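Local coordinates for peroxisomal catalase (Pichia angusta, PDB 2XQ1), which probably breaks down the hydrogen peroxide made by peroxisomal oxidases into water and oxygen, using heme, as a homotetramer, at residues V188-S193 with K442-V447; I157-R162 with P171-D176; A180-L185 with F481-P486. All blocks are in the same frame, centred on the assembly; numbering follows the deposited sequence.

Interaction 1. Residues V188-S193 with K442-V447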
loop_
_atom_site.group_PDB
_atom_site.type_symbol
_atom_site.label_atom_id
_atom_site.label_comp_id
_atom_site.label_asym_id
_atom_site.label_seq_id
_atom_site.Cartn_x
_atom_site.Cartn_y
_atom_site.Cartn_z
ATOM N N VAL O 188 -20.393 4.737 -31.135
ATOM C CA VAL O 188 -20.492 3.286 -31.279
ATOM C C VAL O 188 -20.426 2.965 -32.735
ATOM O O VAL O 188 -19.912 1.913 -33.135
ATOM C CB VAL O 188 -21.771 2.705 -30.709
ATOM C CG1 VAL O 188 -21.914 1.240 -31.117
ATOM C CG2 VAL O 188 -21.762 2.800 -29.204
ATOM N N MET O 189 -20.914 3.903 -33.531
ATOM C CA MET O 189 -20.801 3.780 -34.970
ATOM C C MET O 189 -19.326 3.785 -35.423
ATOM O O MET O 189 -18.917 2.991 -36.274
ATOM C CB MET O 189 -21.646 4.863 -35.644
ATOM C CG MET O 189 -23.159 4.562 -35.587
ATOM S SD MET O 189 -24.188 5.844 -36.348
ATOM C CE MET O 189 -23.948 5.488 -38.081
ATOM N N TYR O 190 -18.530 4.670 -34.832
ATOM C CA TYR O 190 -17.113 4.700 -35.124
ATOM C C TYR O 190 -16.563 3.347 -34.752
ATOM O O TYR O 190 -15.876 2.708 -35.549
ATOM C CB TYR O 190 -16.401 5.785 -34.317
ATOM C CG TYR O 190 -16.387 7.135 -34.973
ATOM C CD1 TYR O 190 -17.544 7.913 -35.018
ATOM C CD2 TYR O 190 -15.211 7.654 -35.546
ATOM C CE1 TYR O 190 -17.555 9.194 -35.618
ATOM C CE2 TYR O 190 -15.194 8.942 -36.151
ATOM C CZ TYR O 190 -16.386 9.716 -36.183
ATOM O OH TYR O 190 -16.457 10.987 -36.763
ATOM N N LEU O 191 -16.888 2.903 -33.544
ATOM C CA LEU O 191 -16.293 1.710 -32.988
ATOM C C LEU O 191 -16.511 0.490 -33.880
ATOM O O LEU O 191 -15.647 -0.381 -33.994
ATOM C CB LEU O 191 -16.856 1.460 -31.594
ATOM C CG LEU O 191 -16.466 0.149 -30.931
ATOM C CD1 LEU O 191 -15.010 0.166 -30.608
ATOM C CD2 LEU O 191 -17.272 0.014 -29.706
ATOM N N PHE O 192 -17.670 0.417 -34.510
ATOM C CA PHE O 192 -17.969 -0.767 -35.282
ATOM C C PHE O 192 -17.726 -0.587 -36.768
ATOM O O PHE O 192 -17.759 -1.544 -37.520
ATOM C CB PHE O 192 -19.366 -1.290 -34.972
ATOM C CG PHE O 192 -19.440 -2.057 -33.680
ATOM C CD1 PHE O 192 -19.189 -3.425 -33.646
ATOM C CD2 PHE O 192 -19.749 -1.419 -32.484
ATOM C CE1 PHE O 192 -19.249 -4.137 -32.441
ATOM C CE2 PHE O 192 -19.822 -2.143 -31.275
ATOM C CZ PHE O 192 -19.570 -3.491 -31.267
ATOM N N SER O 193 -17.454 0.640 -37.187
ATOM C CA SER O 193 -16.945 0.854 -38.520
ATOM C C SER O 193 -15.526 0.311 -38.433
ATOM O O SER O 193 -15.078 -0.124 -37.367
ATOM C CB SER O 193 -16.936 2.340 -38.863
ATOM O OG SER O 193 -15.817 2.967 -38.242
ATOM N N LYS O 442 -26.486 10.345 -37.983
ATOM C CA LYS O 442 -27.125 10.207 -39.293
ATOM C C LYS O 442 -26.120 10.632 -40.358
ATOM O O LYS O 442 -25.916 9.923 -41.329
ATOM C CB LYS O 442 -28.390 11.075 -39.359
ATOM C CG LYS O 442 -29.424 10.701 -40.438
ATOM C CD LYS O 442 -29.980 11.987 -41.113
ATOM C CE LYS O 442 -31.514 12.025 -41.261
ATOM N NZ LYS O 442 -32.077 11.031 -42.229
ATOM N N MET O 443 -25.477 11.775 -40.138
ATOM C CA MET O 443 -24.441 12.264 -41.024
ATOM C C MET O 443 -23.272 11.302 -41.195
ATOM O O MET O 443 -22.682 11.237 -42.279
ATOM C CB MET O 443 -23.936 13.623 -40.555
ATOM C CG MET O 443 -24.970 14.730 -40.703
ATOM S SD MET O 443 -25.882 14.721 -42.301
ATOM C CE MET O 443 -24.603 15.371 -43.463
ATOM N N PHE O 444 -22.938 10.552 -40.145
ATOM C CA PHE O 444 -21.767 9.675 -40.198
ATOM C C PHE O 444 -22.041 8.451 -41.052
ATOM O O PHE O 444 -21.114 7.839 -41.601
ATOM C CB PHE O 444 -21.303 9.268 -38.806
ATOM C CG PHE O 444 -20.110 8.387 -38.818
ATOM C CD1 PHE O 444 -18.861 8.904 -39.113
ATOM C CD2 PHE O 444 -20.234 7.032 -38.568
ATOM C CE1 PHE O 444 -17.744 8.078 -39.138
ATOM C CE2 PHE O 444 -19.126 6.201 -38.583
ATOM C CZ PHE O 444 -17.880 6.720 -38.870
ATOM N N TRP O 445 -23.320 8.103 -41.170
ATOM C CA TRP O 445 -23.727 7.033 -42.062
ATOM C C TRP O 445 -23.495 7.427 -43.522
ATOM O O TRP O 445 -23.014 6.629 -44.314
ATOM C CB TRP O 445 -25.174 6.684 -41.807
ATOM C CG TRP O 445 -25.700 5.572 -42.634
ATOM C CD1 TRP O 445 -26.648 5.666 -43.612
ATOM C CD2 TRP O 445 -25.349 4.190 -42.551
ATOM N NE1 TRP O 445 -26.910 4.431 -44.141
ATOM C CE2 TRP O 445 -26.129 3.505 -43.503
ATOM C CE3 TRP O 445 -24.462 3.462 -41.758
ATOM C CZ2 TRP O 445 -26.041 2.129 -43.692
ATOM C CZ3 TRP O 445 -24.378 2.093 -41.947
ATOM C CH2 TRP O 445 -25.159 1.442 -42.910
ATOM N N LYS O 446 -23.827 8.671 -43.853
ATOM C CA LYS O 446 -23.574 9.232 -45.171
ATOM C C LYS O 446 -22.091 9.336 -45.460
ATOM O O LYS O 446 -21.678 9.086 -46.574
ATOM C CB LYS O 446 -24.247 10.602 -45.328
ATOM C CG LYS O 446 -25.669 10.532 -45.932
ATOM C CD LYS O 446 -26.499 11.803 -45.583
ATOM N N VAL O 447 -21.294 9.700 -44.461
ATOM C CA VAL O 447 -19.843 9.817 -44.627
ATOM C C VAL O 447 -19.201 8.445 -44.924
ATOM O O VAL O 447 -18.400 8.339 -45.849
ATOM C CB VAL O 447 -19.165 10.574 -43.433
ATOM C CG1 VAL O 447 -17.638 10.450 -43.472
ATOM C CG2 VAL O 447 -19.579 12.051 -43.410
#
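Phe444 holds CG anti to its backbone N (chi1 -179°) and sends its ring toward helix 188-192, where it lies against the ring of Tyr190. The two form an offset stack with centroids 4.3 Å apart and planes tilted by 16°. Overlap is displaced toward the rims, with Tyr190 CZ 3.6 Å from Phe444 CE1. Met189 runs past the Phe444 ring in the opposite direction: its CB lies 3.9 Å from Phe444 CD2, and a bend at chi3 brings CE to 4.1 Å from Trp445 CB. At the edge of the Phe444 ring, near its plane, sits Ser193 OG, which donates to Tyr190 O at 2.7 Å and also bonds to Arg195 N. An alanine at Phe444 would probably leave the Tyr190 ring without its stacking partner and open a gap beside Met189 CB. The two helical segments run nearly parallel, at 26° with axes 10.8 Å apart, a spacing bridged by these large side chains. Nearby, Phe481 of helix 471-481 touches Met189, and Val459 of helix 454-466 packs on Trp445, so the contact joins helix 185-192 to helix 439-447 of the C-terminal region, with helices 454-466 and 471-481 alongside.

Interaction 2. Residues I157-R162 with P171-D176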
loop_
_atom_site.group_PDB
_atom_site.type_symbol
_atom_site.label_atom_id
_atom_site.label_comp_id
_atom_site.label_asym_id
_atom_site.label_seq_id
_atom_site.Cartn_x
_atom_site.Cartn_y
_atom_site.Cartn_z
ATOM N N ILE O 157 -17.768 1.565 -18.588
ATOM C CA ILE O 157 -16.596 0.721 -18.590
ATOM C C ILE O 157 -16.956 -0.654 -18.104
ATOM O O ILE O 157 -16.549 -1.621 -18.726
ATOM C CB ILE O 157 -15.386 1.301 -17.787
ATOM C CG1 ILE O 157 -14.822 2.554 -18.489
ATOM C CG2 ILE O 157 -14.294 0.251 -17.641
ATOM C CD1 ILE O 157 -14.404 2.329 -19.951
ATOM N N HIS O 158 -17.724 -0.762 -17.021
ATOM C CA HIS O 158 -18.001 -2.095 -16.463
ATOM C C HIS O 158 -18.586 -3.041 -17.491
ATOM O O HIS O 158 -18.168 -4.220 -17.567
ATOM C CB HIS O 158 -18.923 -2.042 -15.264
ATOM C CG HIS O 158 -18.224 -1.671 -14.011
ATOM N ND1 HIS O 158 -18.891 -1.210 -12.901
ATOM C CD2 HIS O 158 -16.909 -1.653 -13.699
ATOM C CE1 HIS O 158 -18.014 -0.948 -11.945
ATOM N NE2 HIS O 158 -16.804 -1.210 -12.406
ATOM N N THR O 159 -19.523 -2.513 -18.285
ATOM C CA THR O 159 -20.225 -3.295 -19.271
ATOM C C THR O 159 -19.330 -3.629 -20.440
ATOM O O THR O 159 -19.641 -4.547 -21.190
ATOM C CB THR O 159 -21.476 -2.565 -19.777
ATOM O OG1 THR O 159 -21.092 -1.373 -20.492
ATOM C CG2 THR O 159 -22.394 -2.181 -18.590
ATOM N N GLN O 160 -18.230 -2.881 -20.601
ATOM C CA GLN O 160 -17.275 -3.136 -21.685
ATOM C C GLN O 160 -16.366 -4.258 -21.277
ATOM O O GLN O 160 -15.641 -4.825 -22.107
ATOM C CB GLN O 160 -16.434 -1.919 -21.969
ATOM C CG GLN O 160 -17.175 -0.841 -22.713
ATOM C CD GLN O 160 -17.387 -1.184 -24.168
ATOM O OE1 GLN O 160 -18.525 -1.186 -24.639
ATOM N NE2 GLN O 160 -16.293 -1.484 -24.902
ATOM N N LYS O 161 -16.415 -4.600 -19.998
ATOM C CA LYS O 161 -15.443 -5.524 -19.471
ATOM C C LYS O 161 -16.069 -6.855 -19.118
ATOM O O LYS O 161 -16.779 -7.447 -19.952
ATOM C CB LYS O 161 -14.679 -4.925 -18.296
ATOM C CG LYS O 161 -13.827 -3.737 -18.651
ATOM C CD LYS O 161 -12.787 -3.526 -17.546
ATOM C CE LYS O 161 -11.876 -2.318 -17.793
ATOM N NZ LYS O 161 -10.610 -2.831 -18.281
ATOM N N ARG O 162 -15.807 -7.343 -17.909
ATOM C CA ARG O 162 -16.163 -8.710 -17.613
ATOM C C ARG O 162 -17.272 -8.808 -16.620
ATOM O O ARG O 162 -17.373 -7.969 -15.717
ATOM C CB ARG O 162 -14.948 -9.486 -17.116
ATOM C CG ARG O 162 -13.849 -9.619 -18.160
ATOM C CD ARG O 162 -12.560 -10.132 -17.522
ATOM N NE ARG O 162 -11.454 -10.051 -18.470
ATOM C CZ ARG O 162 -11.200 -10.964 -19.411
ATOM N NH1 ARG O 162 -11.955 -12.052 -19.521
ATOM N NH2 ARG O 162 -10.174 -10.795 -20.236
ATOM N N PRO O 171 -22.144 -10.067 -23.898
ATOM C CA PRO O 171 -22.645 -9.186 -24.959
ATOM C C PRO O 171 -23.977 -8.603 -24.563
ATOM O O PRO O 171 -24.393 -7.580 -25.098
ATOM C CB PRO O 171 -22.784 -10.120 -26.169
ATOM C CG PRO O 171 -21.866 -11.352 -25.809
ATOM C CD PRO O 171 -22.104 -11.481 -24.312
ATOM N N ASN O 172 -24.625 -9.235 -23.594
ATOM C CA ASN O 172 -25.874 -8.703 -23.052
ATOM C C ASN O 172 -25.641 -7.376 -22.320
ATOM O O ASN O 172 -26.231 -6.363 -22.675
ATOM C CB ASN O 172 -26.570 -9.735 -22.148
ATOM C CG ASN O 172 -27.284 -10.861 -22.939
ATOM O OD1 ASN O 172 -27.201 -10.951 -24.173
ATOM N ND2 ASN O 172 -28.002 -11.707 -22.216
ATOM N N MET O 173 -24.763 -7.375 -21.321
ATOM C CA MET O 173 -24.340 -6.121 -20.678
ATOM C C MET O 173 -23.951 -5.040 -21.679
ATOM O O MET O 173 -24.411 -3.900 -21.604
ATOM C CB MET O 173 -23.047 -6.337 -19.937
ATOM C CG MET O 173 -23.104 -6.858 -18.570
ATOM S SD MET O 173 -21.539 -6.281 -17.893
ATOM C CE MET O 173 -20.255 -7.302 -18.675
ATOM N N PHE O 174 -23.021 -5.419 -22.559
ATOM C CA PHE O 174 -22.437 -4.555 -23.552
ATOM C C PHE O 174 -23.524 -3.725 -24.236
ATOM O O PHE O 174 -23.478 -2.480 -24.234
ATOM C CB PHE O 174 -21.651 -5.415 -24.562
ATOM C CG PHE O 174 -20.846 -4.623 -25.551
ATOM C CD1 PHE O 174 -21.425 -4.069 -26.667
ATOM C CD2 PHE O 174 -19.494 -4.455 -25.370
ATOM C CE1 PHE O 174 -20.661 -3.356 -27.579
ATOM C CE2 PHE O 174 -18.722 -3.731 -26.300
ATOM C CZ PHE O 174 -19.306 -3.183 -27.388
ATOM N N TRP O 175 -24.515 -4.418 -24.795
ATOM C CA TRP O 175 -25.513 -3.737 -25.591
ATOM C C TRP O 175 -26.628 -3.144 -24.746
ATOM O O TRP O 175 -27.209 -2.108 -25.107
ATOM C CB TRP O 175 -26.034 -4.675 -26.650
ATOM C CG TRP O 175 -25.022 -4.965 -27.700
ATOM C CD1 TRP O 175 -24.367 -6.131 -27.893
ATOM C CD2 TRP O 175 -24.565 -4.070 -28.717
ATOM N NE1 TRP O 175 -23.539 -6.042 -28.980
ATOM C CE2 TRP O 175 -23.637 -4.780 -29.503
ATOM C CE3 TRP O 175 -24.843 -2.743 -29.037
ATOM C CZ2 TRP O 175 -22.977 -4.196 -30.597
ATOM C CZ3 TRP O 175 -24.188 -2.160 -30.121
ATOM C CH2 TRP O 175 -23.270 -2.883 -30.886
ATOM N N ASP O 176 -26.898 -3.799 -23.615
ATOM C CA ASP O 176 -27.876 -3.339 -22.654
ATOM C C ASP O 176 -27.537 -1.894 -22.317
ATOM O O ASP O 176 -28.402 -1.006 -22.419
ATOM C CB ASP O 176 -27.887 -4.243 -21.412
ATOM C CG ASP O 176 -28.850 -3.751 -20.310
ATOM O OD1 ASP O 176 -29.867 -3.103 -20.638
ATOM O OD2 ASP O 176 -28.619 -4.032 -19.102
#
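Met173, Thr159 and Phe174 bury the most surface here, and Met173 reaches across to the other helix. Its CB meets Thr159 CB at 4.1 Å, and SD passes 3.5 Å from Thr159 CA. The bend at chi3 (-72°) then turns CE among backbone carbonyls, with Lys161 O at 3.7 Å from Met173 CE and Thr159 O and His158 O also close by. The thioether thus lies against main chain more than against other side chains, and no hydrogen bond links the two segments.

Thr159 presents CB, 3.7 Å from Met173 O, with CG2 a little farther from the same oxygen. Its OG1 is held on its own helix by Phe156 O, which leaves the apolar carbons to make the contact. Thr159 and Phe174 are also the point of closest backbone approach, their CA atoms 5.0 Å apart.

The ring of Phe174 meets the side-chain amide of Gln160. Gln160 folds at chi2, and its amide oxygen OE1 is directed at the CE2 side of the Phe174 ring; the amide crosses the ring obliquely, the two planes 48° apart. Tyr397 of a second subunit packs on both Thr159 and Met173, so the contact adjoins a subunit interface of the tetramer. It joins helix 153-160 to helix 171-180 across a short loop, and beyond Phe174 lie helices 185-192 and 454-466, whose Phe192 and His465 meet its ring.

Interaction 3. Residues A180-L185 with F481-P486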
loop_
_atom_site.group_PDB
_atom_site.type_symbol
_atom_site.label_atom_id
_atom_site.label_comp_id
_atom_site.label_asym_id
_atom_site.label_seq_id
_atom_site.Cartn_x
_atom_site.Cartn_y
_atom_site.Cartn_z
ATOM N N ALA O 180 -29.575 1.521 -23.869
ATOM C CA ALA O 180 -30.314 2.284 -22.874
ATOM C C ALA O 180 -29.846 3.745 -22.828
ATOM O O ALA O 180 -30.571 4.607 -22.322
ATOM C CB ALA O 180 -30.161 1.650 -21.541
ATOM N N ASN O 181 -28.648 4.024 -23.360
ATOM C CA ASN O 181 -28.085 5.382 -23.369
ATOM C C ASN O 181 -27.735 5.842 -24.781
ATOM O O ASN O 181 -26.573 5.791 -25.202
ATOM C CB ASN O 181 -26.881 5.498 -22.425
ATOM C CG ASN O 181 -27.124 4.822 -21.072
ATOM O OD1 ASN O 181 -27.597 5.458 -20.131
ATOM N ND2 ASN O 181 -26.803 3.535 -20.971
ATOM N N ASP O 182 -28.778 6.249 -25.503
ATOM C CA ASP O 182 -28.702 6.885 -26.816
ATOM C C ASP O 182 -27.466 7.654 -27.230
ATOM O O ASP O 182 -27.027 7.551 -28.376
ATOM C CB ASP O 182 -29.789 7.927 -26.877
ATOM C CG ASP O 182 -31.071 7.370 -27.360
ATOM O OD1 ASP O 182 -31.083 6.208 -27.860
ATOM O OD2 ASP O 182 -32.064 8.120 -27.246
ATOM N N GLU O 183 -26.956 8.496 -26.344
ATOM C CA GLU O 183 -25.920 9.416 -26.751
ATOM C C GLU O 183 -24.657 8.692 -27.279
ATOM O O GLU O 183 -23.856 9.264 -28.017
ATOM C CB GLU O 183 -25.655 10.452 -25.638
ATOM C CG GLU O 183 -24.975 9.935 -24.360
ATOM C CD GLU O 183 -25.920 9.271 -23.333
ATOM O OE1 GLU O 183 -27.080 8.972 -23.707
ATOM O OE2 GLU O 183 -25.483 9.018 -22.160
ATOM N N SER O 184 -24.526 7.415 -26.939
ATOM C CA SER O 184 -23.364 6.600 -27.301
ATOM C C SER O 184 -23.408 6.204 -28.769
ATOM O O SER O 184 -22.412 5.735 -29.327
ATOM C CB SER O 184 -23.296 5.334 -26.428
ATOM O OG SER O 184 -24.497 4.572 -26.526
ATOM N N LEU O 185 -24.561 6.393 -29.395
ATOM C CA LEU O 185 -24.730 5.937 -30.755
ATOM C C LEU O 185 -23.627 6.463 -31.701
ATOM O O LEU O 185 -23.006 5.668 -32.438
ATOM C CB LEU O 185 -26.142 6.243 -31.246
ATOM C CG LEU O 185 -26.491 5.982 -32.700
ATOM C CD1 LEU O 185 -26.383 4.515 -32.989
ATOM C CD2 LEU O 185 -27.877 6.474 -32.999
ATOM N N PHE O 481 -29.590 1.364 -33.635
ATOM C CA PHE O 481 -28.969 1.804 -34.885
ATOM C C PHE O 481 -29.969 2.464 -35.807
ATOM O O PHE O 481 -29.637 3.407 -36.498
ATOM C CB PHE O 481 -28.252 0.648 -35.573
ATOM C CG PHE O 481 -26.935 0.325 -34.943
ATOM C CD1 PHE O 481 -25.815 1.107 -35.225
ATOM C CD2 PHE O 481 -26.815 -0.723 -34.038
ATOM C CE1 PHE O 481 -24.589 0.846 -34.642
ATOM C CE2 PHE O 481 -25.592 -1.002 -33.439
ATOM C CZ PHE O 481 -24.471 -0.216 -33.740
ATOM N N SER O 482 -31.203 1.985 -35.781
ATOM C CA SER O 482 -32.273 2.577 -36.574
ATOM C C SER O 482 -32.645 4.011 -36.141
ATOM O O SER O 482 -33.394 4.711 -36.837
ATOM C CB SER O 482 -33.495 1.649 -36.587
ATOM O OG SER O 482 -33.301 0.576 -37.501
ATOM N N LYS O 483 -32.109 4.447 -35.000
ATOM C CA LYS O 483 -32.296 5.815 -34.561
ATOM C C LYS O 483 -31.430 6.763 -35.365
ATOM O O LYS O 483 -31.696 7.949 -35.412
ATOM C CB LYS O 483 -32.013 5.969 -33.069
ATOM C CG LYS O 483 -33.078 5.363 -32.177
ATOM C CD LYS O 483 -32.742 5.535 -30.696
ATOM C CE LYS O 483 -33.795 4.881 -29.808
ATOM N NZ LYS O 483 -33.488 4.990 -28.366
ATOM N N ALA O 484 -30.400 6.242 -36.015
ATOM C CA ALA O 484 -29.554 7.076 -36.867
ATOM C C ALA O 484 -30.105 7.110 -38.271
ATOM O O ALA O 484 -30.323 8.175 -38.843
ATOM C CB ALA O 484 -28.135 6.548 -36.884
ATOM N N GLU O 485 -30.305 5.911 -38.811
ATOM C CA GLU O 485 -30.917 5.705 -40.091
ATOM C C GLU O 485 -31.680 4.395 -40.015
ATOM O O GLU O 485 -31.090 3.354 -39.710
ATOM C CB GLU O 485 -29.840 5.610 -41.166
ATOM C CG GLU O 485 -29.622 6.890 -41.925
ATOM C CD GLU O 485 -30.853 7.305 -42.697
ATOM O OE1 GLU O 485 -31.501 6.432 -43.353
ATOM O OE2 GLU O 485 -31.171 8.509 -42.629
ATOM N N PRO O 486 -32.997 4.433 -40.288
ATOM C CA PRO O 486 -33.791 3.202 -40.194
ATOM C C PRO O 486 -33.212 1.945 -40.888
ATOM O O PRO O 486 -33.295 0.844 -40.326
ATOM C CB PRO O 486 -35.148 3.626 -40.779
ATOM C CG PRO O 486 -35.264 5.072 -40.378
ATOM C CD PRO O 486 -33.852 5.636 -40.415
#
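Lys483 and Asp182 form the salt bridge of this contact, Lys483 NZ donating to Asp182 OD1 at 2.7 Å on the syn lone pair, the side of the other carboxylate oxygen. The lysine chain is extended beyond CG and crosses the aspartate at about a right angle; its CD also passes 3.4 Å from Asp182 OD1. Asp182 OD2 has a second partner in Tyr438 OH, so both carboxylate oxygens are engaged.

Apolar contact centres on Leu185, whose two methyls divide the work: CD1 approaches the Phe481 ring obliquely, 4.1 Å from Phe481 CD1, whereas CD2 meets Ala484 CB at 3.9 Å and Lys483 CB at 4.2 Å. Pro441 of helix 439-447 touches both Leu185 and Ala484.

Hydrogen bonds within each segment shape the turns. Ser184 N and Ser184 OG reach Asn181 O from opposite faces of its plane, OG at 2.7 Å. In 481-486, Ser482 OG donates to Pro486 O at 2.8 Å.

The pairing is therefore mixed: a partly exposed ionic bond beside buried apolar groups. The bridge gives the loop between helices 171-180 and 185-192 a directional link to the one between helices 471-481 and 486-500, probably fixing how they sit together, while Leu185 supplies the water-excluding contact.

All three contacts lie among the helices, interaction 3 in the loops between them. Interaction 2 comes first and spans only a short loop between helices 153-160 and 171-180; helix 185-192 then follows. Interactions 1 and 3 are long-range: 180-185 pairs with 481-486 and, within that span, 188-193 pairs with 442-447. Their centres are about 11 Å apart, and the Lys442 to Glu485 salt bridge joins them. The centre of interaction 2 lies about 20 Å from that of interaction 1 and about 17 Å from that of interaction 3, its Trp175 touching Val188, Phe192 and Phe481. Helices and loops from distant parts of the sequence thus pack together, tying the C-terminal helices to those around 153-192.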